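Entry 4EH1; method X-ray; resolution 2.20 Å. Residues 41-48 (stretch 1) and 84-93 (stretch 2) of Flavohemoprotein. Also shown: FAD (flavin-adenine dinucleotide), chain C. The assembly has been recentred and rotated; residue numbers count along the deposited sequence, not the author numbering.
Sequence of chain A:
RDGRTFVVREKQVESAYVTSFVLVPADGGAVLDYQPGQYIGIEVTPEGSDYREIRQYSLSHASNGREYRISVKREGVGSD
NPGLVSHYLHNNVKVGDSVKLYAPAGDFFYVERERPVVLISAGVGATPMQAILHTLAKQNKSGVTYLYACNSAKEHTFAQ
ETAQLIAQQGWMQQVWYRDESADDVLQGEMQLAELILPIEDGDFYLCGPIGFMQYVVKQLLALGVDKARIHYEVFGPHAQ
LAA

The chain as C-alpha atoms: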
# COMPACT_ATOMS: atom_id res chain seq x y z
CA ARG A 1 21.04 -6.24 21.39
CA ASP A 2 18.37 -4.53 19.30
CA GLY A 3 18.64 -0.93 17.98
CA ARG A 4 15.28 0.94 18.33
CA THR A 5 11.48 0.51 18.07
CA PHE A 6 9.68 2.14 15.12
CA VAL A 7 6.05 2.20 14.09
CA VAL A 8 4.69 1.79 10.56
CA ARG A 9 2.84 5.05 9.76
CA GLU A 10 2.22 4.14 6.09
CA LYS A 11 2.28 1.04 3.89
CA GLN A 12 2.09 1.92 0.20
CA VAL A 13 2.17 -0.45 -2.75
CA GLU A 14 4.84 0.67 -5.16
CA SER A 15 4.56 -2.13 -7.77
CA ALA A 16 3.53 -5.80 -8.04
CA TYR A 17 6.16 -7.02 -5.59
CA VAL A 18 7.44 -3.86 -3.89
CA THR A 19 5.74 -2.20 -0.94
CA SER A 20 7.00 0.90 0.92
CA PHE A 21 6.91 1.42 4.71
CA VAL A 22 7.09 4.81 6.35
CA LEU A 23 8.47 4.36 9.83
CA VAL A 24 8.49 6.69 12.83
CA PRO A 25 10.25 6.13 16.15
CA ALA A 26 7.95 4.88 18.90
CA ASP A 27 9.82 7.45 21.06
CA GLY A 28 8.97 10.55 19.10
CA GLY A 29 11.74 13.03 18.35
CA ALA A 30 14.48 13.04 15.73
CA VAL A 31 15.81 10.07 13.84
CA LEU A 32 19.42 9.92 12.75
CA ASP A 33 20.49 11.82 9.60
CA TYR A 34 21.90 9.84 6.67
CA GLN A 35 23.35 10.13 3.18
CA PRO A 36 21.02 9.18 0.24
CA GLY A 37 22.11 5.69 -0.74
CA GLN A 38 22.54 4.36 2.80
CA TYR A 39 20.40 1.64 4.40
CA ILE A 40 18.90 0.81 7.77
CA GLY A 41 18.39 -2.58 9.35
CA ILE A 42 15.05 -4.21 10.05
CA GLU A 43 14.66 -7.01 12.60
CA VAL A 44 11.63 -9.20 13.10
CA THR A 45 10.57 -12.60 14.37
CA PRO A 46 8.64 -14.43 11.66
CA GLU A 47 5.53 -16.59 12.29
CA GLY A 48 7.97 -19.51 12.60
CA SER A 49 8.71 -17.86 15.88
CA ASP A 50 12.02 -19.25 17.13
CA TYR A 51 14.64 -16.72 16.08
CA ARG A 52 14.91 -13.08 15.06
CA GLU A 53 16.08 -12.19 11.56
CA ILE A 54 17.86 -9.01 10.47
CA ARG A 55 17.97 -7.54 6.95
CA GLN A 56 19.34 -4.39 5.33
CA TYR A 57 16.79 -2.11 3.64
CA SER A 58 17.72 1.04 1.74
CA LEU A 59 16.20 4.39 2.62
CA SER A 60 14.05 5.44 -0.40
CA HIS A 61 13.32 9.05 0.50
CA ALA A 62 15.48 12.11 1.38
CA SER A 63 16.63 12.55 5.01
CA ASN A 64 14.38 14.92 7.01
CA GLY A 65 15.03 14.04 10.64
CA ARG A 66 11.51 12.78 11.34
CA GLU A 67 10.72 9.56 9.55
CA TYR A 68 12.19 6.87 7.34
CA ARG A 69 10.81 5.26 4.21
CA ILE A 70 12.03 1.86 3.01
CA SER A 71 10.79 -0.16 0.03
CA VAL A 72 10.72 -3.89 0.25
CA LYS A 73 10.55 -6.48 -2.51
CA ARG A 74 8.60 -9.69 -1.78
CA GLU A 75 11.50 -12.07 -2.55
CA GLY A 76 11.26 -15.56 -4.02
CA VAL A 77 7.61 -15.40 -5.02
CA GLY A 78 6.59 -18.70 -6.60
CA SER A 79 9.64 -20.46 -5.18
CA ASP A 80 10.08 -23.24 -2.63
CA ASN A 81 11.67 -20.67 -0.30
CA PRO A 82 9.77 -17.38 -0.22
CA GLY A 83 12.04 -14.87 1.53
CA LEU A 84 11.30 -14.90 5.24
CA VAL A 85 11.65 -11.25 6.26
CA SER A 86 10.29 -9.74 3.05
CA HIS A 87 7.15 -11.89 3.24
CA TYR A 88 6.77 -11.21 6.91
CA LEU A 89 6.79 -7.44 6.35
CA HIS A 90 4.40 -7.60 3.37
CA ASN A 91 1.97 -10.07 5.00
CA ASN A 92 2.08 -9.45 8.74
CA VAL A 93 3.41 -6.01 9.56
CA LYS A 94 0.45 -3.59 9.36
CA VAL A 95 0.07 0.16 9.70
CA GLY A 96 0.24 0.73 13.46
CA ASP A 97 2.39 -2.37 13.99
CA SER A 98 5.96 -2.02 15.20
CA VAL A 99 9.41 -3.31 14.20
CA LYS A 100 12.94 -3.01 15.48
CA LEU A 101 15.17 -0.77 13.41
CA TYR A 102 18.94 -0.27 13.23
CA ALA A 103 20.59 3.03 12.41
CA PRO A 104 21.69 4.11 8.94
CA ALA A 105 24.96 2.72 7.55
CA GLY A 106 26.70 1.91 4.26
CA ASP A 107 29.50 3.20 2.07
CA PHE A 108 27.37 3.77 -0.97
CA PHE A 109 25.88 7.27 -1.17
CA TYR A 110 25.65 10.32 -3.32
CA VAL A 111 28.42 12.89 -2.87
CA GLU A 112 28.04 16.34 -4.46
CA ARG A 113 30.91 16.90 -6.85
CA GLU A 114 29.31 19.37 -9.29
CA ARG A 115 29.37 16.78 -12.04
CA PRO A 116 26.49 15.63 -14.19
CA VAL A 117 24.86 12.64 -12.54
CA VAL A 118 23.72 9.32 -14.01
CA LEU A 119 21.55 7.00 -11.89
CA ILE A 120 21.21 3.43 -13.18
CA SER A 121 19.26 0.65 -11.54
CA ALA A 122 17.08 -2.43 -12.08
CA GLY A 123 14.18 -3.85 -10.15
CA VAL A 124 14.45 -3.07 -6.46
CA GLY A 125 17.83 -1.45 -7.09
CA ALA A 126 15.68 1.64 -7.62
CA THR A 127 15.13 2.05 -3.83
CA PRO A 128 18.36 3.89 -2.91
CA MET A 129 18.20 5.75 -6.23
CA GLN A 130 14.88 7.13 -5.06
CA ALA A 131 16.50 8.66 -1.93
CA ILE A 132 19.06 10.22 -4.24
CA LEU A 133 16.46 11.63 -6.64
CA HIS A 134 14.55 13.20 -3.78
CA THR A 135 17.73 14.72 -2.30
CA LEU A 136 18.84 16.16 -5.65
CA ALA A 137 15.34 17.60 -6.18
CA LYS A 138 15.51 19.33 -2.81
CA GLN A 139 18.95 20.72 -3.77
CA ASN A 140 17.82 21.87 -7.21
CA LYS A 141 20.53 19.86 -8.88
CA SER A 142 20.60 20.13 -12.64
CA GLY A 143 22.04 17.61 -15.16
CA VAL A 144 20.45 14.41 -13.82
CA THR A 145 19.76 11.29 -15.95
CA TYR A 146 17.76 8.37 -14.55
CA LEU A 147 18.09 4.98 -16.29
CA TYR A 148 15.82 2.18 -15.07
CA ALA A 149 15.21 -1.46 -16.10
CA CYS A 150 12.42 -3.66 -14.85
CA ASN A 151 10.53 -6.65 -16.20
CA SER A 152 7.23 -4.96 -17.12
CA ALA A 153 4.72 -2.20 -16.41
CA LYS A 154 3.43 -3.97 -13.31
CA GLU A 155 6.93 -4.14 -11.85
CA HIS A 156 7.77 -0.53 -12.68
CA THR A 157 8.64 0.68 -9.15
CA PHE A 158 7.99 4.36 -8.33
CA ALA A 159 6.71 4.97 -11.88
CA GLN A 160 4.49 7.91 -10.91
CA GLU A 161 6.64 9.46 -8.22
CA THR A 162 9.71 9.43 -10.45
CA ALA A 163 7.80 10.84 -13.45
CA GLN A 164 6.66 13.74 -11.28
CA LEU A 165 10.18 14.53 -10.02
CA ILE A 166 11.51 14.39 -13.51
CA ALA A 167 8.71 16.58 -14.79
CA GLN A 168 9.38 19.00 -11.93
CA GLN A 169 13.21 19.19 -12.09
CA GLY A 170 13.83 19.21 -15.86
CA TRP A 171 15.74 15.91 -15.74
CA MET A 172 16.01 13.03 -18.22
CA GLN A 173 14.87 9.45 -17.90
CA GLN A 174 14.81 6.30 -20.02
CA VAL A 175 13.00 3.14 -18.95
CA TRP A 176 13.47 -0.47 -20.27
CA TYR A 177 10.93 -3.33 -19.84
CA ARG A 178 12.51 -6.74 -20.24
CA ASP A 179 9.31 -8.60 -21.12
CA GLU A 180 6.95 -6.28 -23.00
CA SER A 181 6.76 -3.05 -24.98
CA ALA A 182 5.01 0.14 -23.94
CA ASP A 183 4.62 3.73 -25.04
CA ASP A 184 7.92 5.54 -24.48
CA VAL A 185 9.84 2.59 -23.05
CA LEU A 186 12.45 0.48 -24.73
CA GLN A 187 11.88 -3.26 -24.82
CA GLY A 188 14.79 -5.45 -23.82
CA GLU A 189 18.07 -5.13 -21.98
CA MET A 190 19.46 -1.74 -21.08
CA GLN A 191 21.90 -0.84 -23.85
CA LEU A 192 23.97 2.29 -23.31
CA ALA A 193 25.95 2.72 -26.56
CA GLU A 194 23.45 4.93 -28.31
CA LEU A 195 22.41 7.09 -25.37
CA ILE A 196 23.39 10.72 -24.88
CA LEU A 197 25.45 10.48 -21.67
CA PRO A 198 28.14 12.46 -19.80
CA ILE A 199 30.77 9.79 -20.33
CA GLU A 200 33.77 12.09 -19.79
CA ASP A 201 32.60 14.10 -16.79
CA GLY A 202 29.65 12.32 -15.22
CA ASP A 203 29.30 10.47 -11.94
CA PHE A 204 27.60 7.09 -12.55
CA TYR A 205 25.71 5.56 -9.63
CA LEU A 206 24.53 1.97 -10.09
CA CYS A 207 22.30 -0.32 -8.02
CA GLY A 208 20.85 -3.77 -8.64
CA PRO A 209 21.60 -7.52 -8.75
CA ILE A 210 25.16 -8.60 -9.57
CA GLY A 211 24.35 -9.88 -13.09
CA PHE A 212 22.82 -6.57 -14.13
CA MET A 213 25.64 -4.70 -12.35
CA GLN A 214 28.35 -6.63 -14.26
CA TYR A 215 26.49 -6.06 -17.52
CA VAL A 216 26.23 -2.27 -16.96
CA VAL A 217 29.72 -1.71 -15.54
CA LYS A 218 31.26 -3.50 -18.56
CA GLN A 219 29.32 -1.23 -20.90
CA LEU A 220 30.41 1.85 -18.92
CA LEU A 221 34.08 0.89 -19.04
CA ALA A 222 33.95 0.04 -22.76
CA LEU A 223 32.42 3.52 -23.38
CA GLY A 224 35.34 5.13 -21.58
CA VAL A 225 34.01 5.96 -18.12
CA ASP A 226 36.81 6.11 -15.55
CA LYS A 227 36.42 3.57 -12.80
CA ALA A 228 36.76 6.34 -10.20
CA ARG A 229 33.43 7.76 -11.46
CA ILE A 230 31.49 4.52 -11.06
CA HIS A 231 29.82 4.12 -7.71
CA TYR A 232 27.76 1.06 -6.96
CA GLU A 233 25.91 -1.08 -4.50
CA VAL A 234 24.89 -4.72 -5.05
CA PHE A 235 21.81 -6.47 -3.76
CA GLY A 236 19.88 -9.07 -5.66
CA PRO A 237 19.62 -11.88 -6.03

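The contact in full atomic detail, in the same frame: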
# COMPACT_ATOMS: atom_id res chain seq x y z
N GLY A 41 18.62 -1.18 9.08
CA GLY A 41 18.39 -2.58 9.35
C GLY A 41 17.00 -2.80 9.92
O GLY A 41 16.54 -2.02 10.77
N ILE A 42 16.33 -3.84 9.47
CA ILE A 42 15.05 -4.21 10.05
C ILE A 42 15.17 -5.58 10.71
O ILE A 42 15.75 -6.50 10.13
CB ILE A 42 13.94 -4.27 8.98
CG1 ILE A 42 13.69 -2.88 8.37
CG2 ILE A 42 12.64 -4.83 9.57
CD1 ILE A 42 13.00 -1.88 9.31
N GLU A 43 14.61 -5.73 11.91
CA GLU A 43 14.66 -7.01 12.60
C GLU A 43 13.28 -7.44 13.05
O GLU A 43 12.54 -6.68 13.68
CB GLU A 43 15.60 -6.93 13.80
CG GLU A 43 15.31 -7.91 14.90
CD GLU A 43 16.20 -7.64 16.12
OE1 GLU A 43 17.44 -7.61 15.96
OE2 GLU A 43 15.66 -7.44 17.24
N VAL A 44 12.93 -8.67 12.72
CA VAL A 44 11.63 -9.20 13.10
C VAL A 44 11.77 -10.64 13.51
O VAL A 44 12.86 -11.22 13.40
CB VAL A 44 10.63 -9.15 11.93
CG1 VAL A 44 10.18 -7.71 11.67
CG2 VAL A 44 11.26 -9.76 10.67
N THR A 45 10.66 -11.20 13.97
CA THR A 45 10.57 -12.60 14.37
C THR A 45 9.40 -13.18 13.60
O THR A 45 8.24 -12.94 13.94
CB THR A 45 10.29 -12.73 15.86
OG1 THR A 45 11.32 -12.05 16.57
CG2 THR A 45 10.23 -14.20 16.28
N PRO A 46 9.70 -13.91 12.53
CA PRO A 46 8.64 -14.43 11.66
C PRO A 46 7.73 -15.45 12.34
O PRO A 46 8.09 -15.99 13.40
CB PRO A 46 9.43 -15.05 10.50
CG PRO A 46 10.72 -14.20 10.46
CD PRO A 46 11.04 -14.01 11.92
N GLU A 47 6.55 -15.68 11.75
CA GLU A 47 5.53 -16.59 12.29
C GLU A 47 6.08 -17.96 12.74
O GLU A 47 5.53 -18.59 13.65
CB GLU A 47 4.35 -16.73 11.32
CG GLU A 47 3.33 -15.57 11.39
CD GLU A 47 1.96 -15.91 10.76
OE1 GLU A 47 1.00 -16.15 11.52
OE2 GLU A 47 1.84 -15.92 9.51
N GLY A 48 7.15 -18.42 12.08
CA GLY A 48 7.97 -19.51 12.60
C GLY A 48 8.86 -18.91 13.68
O GLY A 48 10.01 -18.52 13.44
N LEU A 84 11.93 -14.94 3.92
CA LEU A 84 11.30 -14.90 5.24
C LEU A 84 10.92 -13.50 5.72
O LEU A 84 9.77 -13.27 6.07
CB LEU A 84 12.23 -15.51 6.28
CG LEU A 84 11.86 -16.89 6.83
CD1 LEU A 84 11.56 -17.88 5.71
CD2 LEU A 84 13.00 -17.39 7.69
N VAL A 85 11.89 -12.59 5.73
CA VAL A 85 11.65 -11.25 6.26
C VAL A 85 10.79 -10.44 5.32
O VAL A 85 9.86 -9.74 5.79
CB VAL A 85 12.96 -10.50 6.54
CG1 VAL A 85 12.67 -9.01 6.87
CG2 VAL A 85 13.74 -11.18 7.67
N SER A 86 11.07 -10.53 4.02
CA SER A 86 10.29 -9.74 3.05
C SER A 86 8.81 -10.15 3.08
O SER A 86 7.92 -9.30 3.04
CB SER A 86 10.87 -9.78 1.62
OG SER A 86 10.95 -11.09 1.08
N HIS A 87 8.54 -11.45 3.22
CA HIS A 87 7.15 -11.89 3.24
C HIS A 87 6.51 -11.51 4.56
O HIS A 87 5.34 -11.20 4.63
CB HIS A 87 7.01 -13.39 2.93
CG HIS A 87 7.17 -13.70 1.47
ND1 HIS A 87 6.11 -14.07 0.66
CD2 HIS A 87 8.24 -13.60 0.65
CE1 HIS A 87 6.53 -14.23 -0.58
NE2 HIS A 87 7.83 -13.95 -0.61
N TYR A 88 7.31 -11.54 5.62
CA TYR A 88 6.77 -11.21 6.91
C TYR A 88 6.28 -9.77 6.96
O TYR A 88 5.20 -9.51 7.46
CB TYR A 88 7.80 -11.42 7.98
CG TYR A 88 7.25 -11.14 9.35
CD1 TYR A 88 6.37 -12.04 9.95
CD2 TYR A 88 7.58 -9.98 10.03
CE1 TYR A 88 5.85 -11.80 11.20
CE2 TYR A 88 7.06 -9.72 11.30
CZ TYR A 88 6.20 -10.65 11.87
OH TYR A 88 5.69 -10.41 13.13
N LEU A 89 7.09 -8.86 6.44
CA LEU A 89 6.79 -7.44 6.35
C LEU A 89 5.54 -7.18 5.51
O LEU A 89 4.62 -6.50 5.98
CB LEU A 89 7.97 -6.68 5.76
CG LEU A 89 9.18 -6.60 6.69
CD1 LEU A 89 10.33 -5.90 6.01
CD2 LEU A 89 8.80 -5.92 8.02
N HIS A 90 5.55 -7.69 4.27
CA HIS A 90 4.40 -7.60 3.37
C HIS A 90 3.12 -8.18 4.01
O HIS A 90 2.09 -7.52 4.05
CB HIS A 90 4.67 -8.33 2.03
CG HIS A 90 5.43 -7.52 1.04
ND1 HIS A 90 4.88 -7.09 -0.15
CD2 HIS A 90 6.71 -7.04 1.05
CE1 HIS A 90 5.77 -6.38 -0.83
NE2 HIS A 90 6.89 -6.34 -0.12
N ASN A 91 3.19 -9.39 4.56
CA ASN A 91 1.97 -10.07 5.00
C ASN A 91 1.51 -9.78 6.41
O ASN A 91 0.33 -9.87 6.68
CB ASN A 91 2.11 -11.59 4.84
CG ASN A 91 2.29 -12.00 3.39
OD1 ASN A 91 1.80 -11.32 2.49
ND2 ASN A 91 2.99 -13.10 3.16
N ASN A 92 2.42 -9.46 7.32
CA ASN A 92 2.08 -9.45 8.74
C ASN A 92 2.24 -8.09 9.40
O ASN A 92 1.59 -7.82 10.39
CB ASN A 92 2.96 -10.44 9.52
CG ASN A 92 2.73 -11.88 9.12
OD1 ASN A 92 2.13 -12.66 9.86
ND2 ASN A 92 3.18 -12.24 7.93
N VAL A 93 3.14 -7.27 8.89
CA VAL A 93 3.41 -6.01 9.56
C VAL A 93 2.49 -4.90 9.03
O VAL A 93 2.75 -4.34 7.97
CB VAL A 93 4.88 -5.64 9.42
CG1 VAL A 93 5.14 -4.27 10.09
CG2 VAL A 93 5.77 -6.76 10.01
PA FAD C . 15.62 -14.89 2.77
O1A FAD C . 16.84 -14.42 3.37
O2A FAD C . 14.70 -15.72 3.47
O5B FAD C . 16.01 -15.68 1.51
C5B FAD C . 17.15 -15.33 0.76
C4B FAD C . 17.29 -16.11 -0.54
O4B FAD C . 17.70 -17.44 -0.29
C3B FAD C . 15.96 -16.18 -1.23
O3B FAD C . 16.19 -16.14 -2.62
C2B FAD C . 15.43 -17.52 -0.86
O2B FAD C . 14.63 -17.96 -1.91
C1B FAD C . 16.67 -18.34 -0.66
N9A FAD C . 16.45 -19.29 0.43
C8A FAD C . 15.93 -19.03 1.61
N7A FAD C . 15.85 -20.13 2.36
C5A FAD C . 16.32 -21.12 1.63
C6A FAD C . 16.50 -22.55 1.83
N6A FAD C . 16.16 -23.14 2.98
N1A FAD C . 17.01 -23.22 0.82
C2A FAD C . 17.34 -22.64 -0.31
N3A FAD C . 17.21 -21.36 -0.56
C4A FAD C . 16.70 -20.56 0.36
N1 FAD C . 15.87 -5.44 -0.23
C2 FAD C . 14.83 -4.66 -0.50
O2 FAD C . 13.76 -5.18 -0.71
N3 FAD C . 14.89 -3.34 -0.54
C4 FAD C . 16.00 -2.69 -0.30
O4 FAD C . 15.99 -1.49 -0.35
C4X FAD C . 17.20 -3.48 -0.01
N5 FAD C . 18.36 -2.92 0.22
C5X FAD C . 19.43 -3.64 0.48
C6 FAD C . 20.60 -3.00 0.71
C7 FAD C . 21.73 -3.72 0.97
C7M FAD C . 23.02 -3.03 1.21
C8 FAD C . 21.67 -5.17 1.01
C8M FAD C . 22.92 -5.92 1.31
C9 FAD C . 20.49 -5.83 0.79
C9A FAD C . 19.36 -5.11 0.51
N10 FAD C . 18.16 -5.74 0.28
C10 FAD C . 17.06 -4.94 0.01
C1' FAD C . 18.05 -7.19 0.34
C2' FAD C . 17.39 -7.60 1.66
O2' FAD C . 18.14 -7.24 2.80
C3' FAD C . 17.12 -9.07 1.85
O3' FAD C . 18.27 -9.84 1.61
C4' FAD C . 15.92 -9.61 1.10
O4' FAD C . 14.79 -8.85 1.46
C5' FAD C . 15.65 -11.09 1.33
O5' FAD C . 15.37 -11.43 2.66
P FAD C . 14.32 -12.47 3.07
O1P FAD C . 14.49 -12.67 4.47
O2P FAD C . 13.06 -12.03 2.60
O3P FAD C . 14.76 -13.71 2.25
O HOH W 1 8.48 -9.80 14.73

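What does Y88 do at the centre of this contact? It covers the most surface of any residue here. With chi1 in the t well, its ring reaches from the helix to the chain as it leaves the strand. V44 CB lies 3.7 Å from Y88 CE2, and P46 CA lies 3.7 Å from Y88 CD1, while the carbonyl carbon of T45 sits over one ring face. A broad, flat aromatic side chain suits this place because it can touch several consecutive residues at once.

How does V44 fill the space beside the ring? Its CA-to-CB bond points toward the helix, and its two methyls spread over neighbouring residues: V44 CG2 is 4.1 Å from V85 CG1, and V44 CG1 is 4.3 Å from L89 CD2. I42, two residues earlier on the same side of the strand, adds I42 CG2 at 4.3 Å from L89 CD2. These buried aliphatic groups pack without needing polar partners.

Is there any polar link? No clear direct hydrogen bond joins the stretches, but one water bridges them, accepting from T45 N at 2.7 Å and hydrogen-bonded to Y88 OH at 3.3 Å. The tyrosine thus combines an apolar ring with a hydroxyl that meets solvent near the partly exposed T45.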